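PDB 6RJ1: Mgp-operon protein 3 from Mycoplasma pneumoniae, which is an immunodominant membrane protein that probably takes part in adhesion of this human pathogen to cells. Local coordinates for residues A[783-787]-A[798-802]. Residue numbers count along the deposited sequence, not the author numbering.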
ATOM      1  N   LYS A 783      -9.768   5.841  -9.209  1.00 63.62           N
ATOM      2  CA  LYS A 783     -10.730   5.862 -10.299  1.00 62.82           C
ATOM      3  C   LYS A 783     -10.329   6.904 -11.314  1.00 68.54           C
ATOM      4  O   LYS A 783     -10.110   8.067 -10.968  1.00 68.74           O
ATOM      5  CB  LYS A 783     -12.145   6.159  -9.790  1.00 63.99           C
ATOM      6  CG  LYS A 783     -13.167   5.095 -10.138  1.00 62.90           C
ATOM      7  CD  LYS A 783     -13.657   5.133 -11.570  1.00 62.60           C
ATOM      8  CE  LYS A 783     -14.848   4.220 -11.758  1.00 73.80           C
ATOM      9  NZ  LYS A 783     -14.539   2.783 -11.454  1.00 80.92           N
ATOM     10  N   ALA A 784     -10.239   6.485 -12.571  1.00 65.82           N
ATOM     11  CA  ALA A 784      -9.915   7.362 -13.689  1.00 65.86           C
ATOM     12  C   ALA A 784     -11.193   7.973 -14.235  1.00 69.67           C
ATOM     13  O   ALA A 784     -12.284   7.452 -13.997  1.00 69.20           O
ATOM     14  CB  ALA A 784      -9.217   6.569 -14.779  1.00 66.79           C
ATOM     15  N   GLY A 785     -11.047   9.065 -14.970  1.00 67.52           N
ATOM     16  CA  GLY A 785     -12.169   9.752 -15.588  1.00 68.32           C
ATOM     17  C   GLY A 785     -11.789  10.715 -16.688  1.00 74.68           C
ATOM     18  O   GLY A 785     -10.881  11.524 -16.504  1.00 73.51           O
ATOM     19  N   VAL A 786     -12.496  10.644 -17.834  1.00 74.81           N
ATOM     20  CA  VAL A 786     -12.291  11.543 -18.985  1.00 75.92           C
ATOM     21  C   VAL A 786     -13.115  12.808 -18.747  1.00 83.95           C
ATOM     22  O   VAL A 786     -14.336  12.726 -18.597  1.00 83.19           O
ATOM     23  CB  VAL A 786     -12.627  10.889 -20.360  1.00 78.92           C
ATOM     24  CG1 VAL A 786     -12.380  11.858 -21.516  1.00 78.33           C
ATOM     25  CG2 VAL A 786     -11.841   9.604 -20.571  1.00 78.73           C
ATOM     26  N   ASP A 787     -12.439  13.968 -18.701  1.00 84.68           N
ATOM     27  CA  ASP A 787     -13.054  15.277 -18.490  1.00 86.67           C
ATOM     28  C   ASP A 787     -14.101  15.562 -19.588  1.00 94.76           C
ATOM     29  O   ASP A 787     -13.767  15.470 -20.775  1.00 95.06           O
ATOM     30  CB  ASP A 787     -11.966  16.371 -18.427  1.00 89.11           C
ATOM     31  CG  ASP A 787     -12.453  17.800 -18.224  1.00104.35           C
ATOM     32  OD1 ASP A 787     -13.287  18.025 -17.312  1.00105.61           O
ATOM     33  OD2 ASP A 787     -11.977  18.698 -18.960  1.00110.63           O
ATOM     34  N   ASN A 798      -8.908  15.524 -22.124  1.00 86.86           N
ATOM     35  CA  ASN A 798      -8.151  15.305 -20.889  1.00 85.19           C
ATOM     36  C   ASN A 798      -8.743  14.224 -19.998  1.00 86.19           C
ATOM     37  O   ASN A 798      -9.952  13.996 -19.996  1.00 84.56           O
ATOM     38  CB  ASN A 798      -8.018  16.601 -20.067  1.00 84.64           C
ATOM     39  CG  ASN A 798      -7.350  17.777 -20.742  1.00101.16           C
ATOM     40  OD1 ASN A 798      -6.426  17.646 -21.560  1.00 93.90           O
ATOM     41  ND2 ASN A 798      -7.802  18.968 -20.384  1.00 90.25           N
ATOM     42  N   TYR A 799      -7.876  13.581 -19.213  1.00 81.86           N
ATOM     43  CA  TYR A 799      -8.274  12.562 -18.257  1.00 80.90           C
ATOM     44  C   TYR A 799      -7.387  12.573 -17.030  1.00 82.61           C
ATOM     45  O   TYR A 799      -6.191  12.869 -17.111  1.00 82.72           O
ATOM     46  CB  TYR A 799      -8.393  11.163 -18.888  1.00 82.03           C
ATOM     47  CG  TYR A 799      -7.125  10.630 -19.515  1.00 83.44           C
ATOM     48  CD1 TYR A 799      -6.224   9.867 -18.774  1.00 85.33           C
ATOM     49  CD2 TYR A 799      -6.855  10.830 -20.864  1.00 83.95           C
ATOM     50  CE1 TYR A 799      -5.067   9.349 -19.352  1.00 85.58           C
ATOM     51  CE2 TYR A 799      -5.700  10.321 -21.454  1.00 84.73           C
ATOM     52  CZ  TYR A 799      -4.809   9.582 -20.692  1.00 91.21           C
ATOM     53  OH  TYR A 799      -3.675   9.080 -21.272  1.00 91.59           O
ATOM     54  N   SER A 800      -7.990  12.271 -15.886  1.00 76.38           N
ATOM     55  CA  SER A 800      -7.314  12.243 -14.605  1.00 74.72           C
ATOM     56  C   SER A 800      -7.799  11.076 -13.787  1.00 75.05           C
ATOM     57  O   SER A 800      -8.874  10.550 -14.037  1.00 74.38           O
ATOM     58  CB  SER A 800      -7.577  13.541 -13.846  1.00 78.53           C
ATOM     59  OG  SER A 800      -7.031  14.650 -14.539  1.00 89.01           O
ATOM     60  N   ALA A 801      -7.011  10.675 -12.808  1.00 70.16           N
ATOM     61  CA  ALA A 801      -7.384   9.626 -11.874  1.00 69.00           C
ATOM     62  C   ALA A 801      -7.358  10.243 -10.502  1.00 70.25           C
ATOM     63  O   ALA A 801      -6.508  11.093 -10.219  1.00 69.76           O
ATOM     64  CB  ALA A 801      -6.407   8.472 -11.943  1.00 69.61           C
ATOM     65  N   VAL A 802      -8.321   9.882  -9.667  1.00 64.48           N
ATOM     66  CA  VAL A 802      -8.335  10.415  -8.311  1.00 63.24           C
ATOM     67  C   VAL A 802      -8.338   9.278  -7.311  1.00 63.80           C
ATOM     68  O   VAL A 802      -8.733   8.160  -7.643  1.00 63.07           O
ATOM     69  CB  VAL A 802      -9.428  11.489  -8.009  1.00 67.19           C
ATOM     70  CG1 VAL A 802      -9.342  12.691  -8.953  1.00 66.78           C
ATOM     71  CG2 VAL A 802     -10.824  10.889  -7.993  1.00 66.96           C
TER
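Residues 783-787 and 798-802 form the loop end of a beta-hairpin whose strands 779-786 and 799-805 are linked by a long loop. In the hydrogen-bonded pairs Lys783-Val802 and Gly785-Ser800, Lys783 N donates to Val802 O (3.0 Å) and Val802 N to Lys783 O (2.9 Å); Asp787 N donates a further hydrogen bond to Asn798 O (2.8 Å). The non-hydrogen-bonded pairs Ala784-Ala801 and Val786-Tyr799 share one face. With chi1 at t, Val786 sets CG2 4.1 Å from Tyr799 CB, while the p rotamer carries the Tyr799 ring away from 783-787, and its OH is hydrogen-bonded to Asp819. Ala784 CB and Ala801 CB lie 4.4 Å apart. On the other face, Val802 (m) packs on Trp863 and Tyr865, Lys783, with chi1 at -123° between the t and m wells, turns its end away from 798-802, and Ser800 (m) hydrogen-bonds Arg811 and Asn813. Strand 799-805 continues the antiparallel sheet to 808-815; Val546 of strand 538-546 lies against Ala784, Val786 and Tyr799, whereas strands 851-857 and 862-868 meet Lys783 and Val802, respectively.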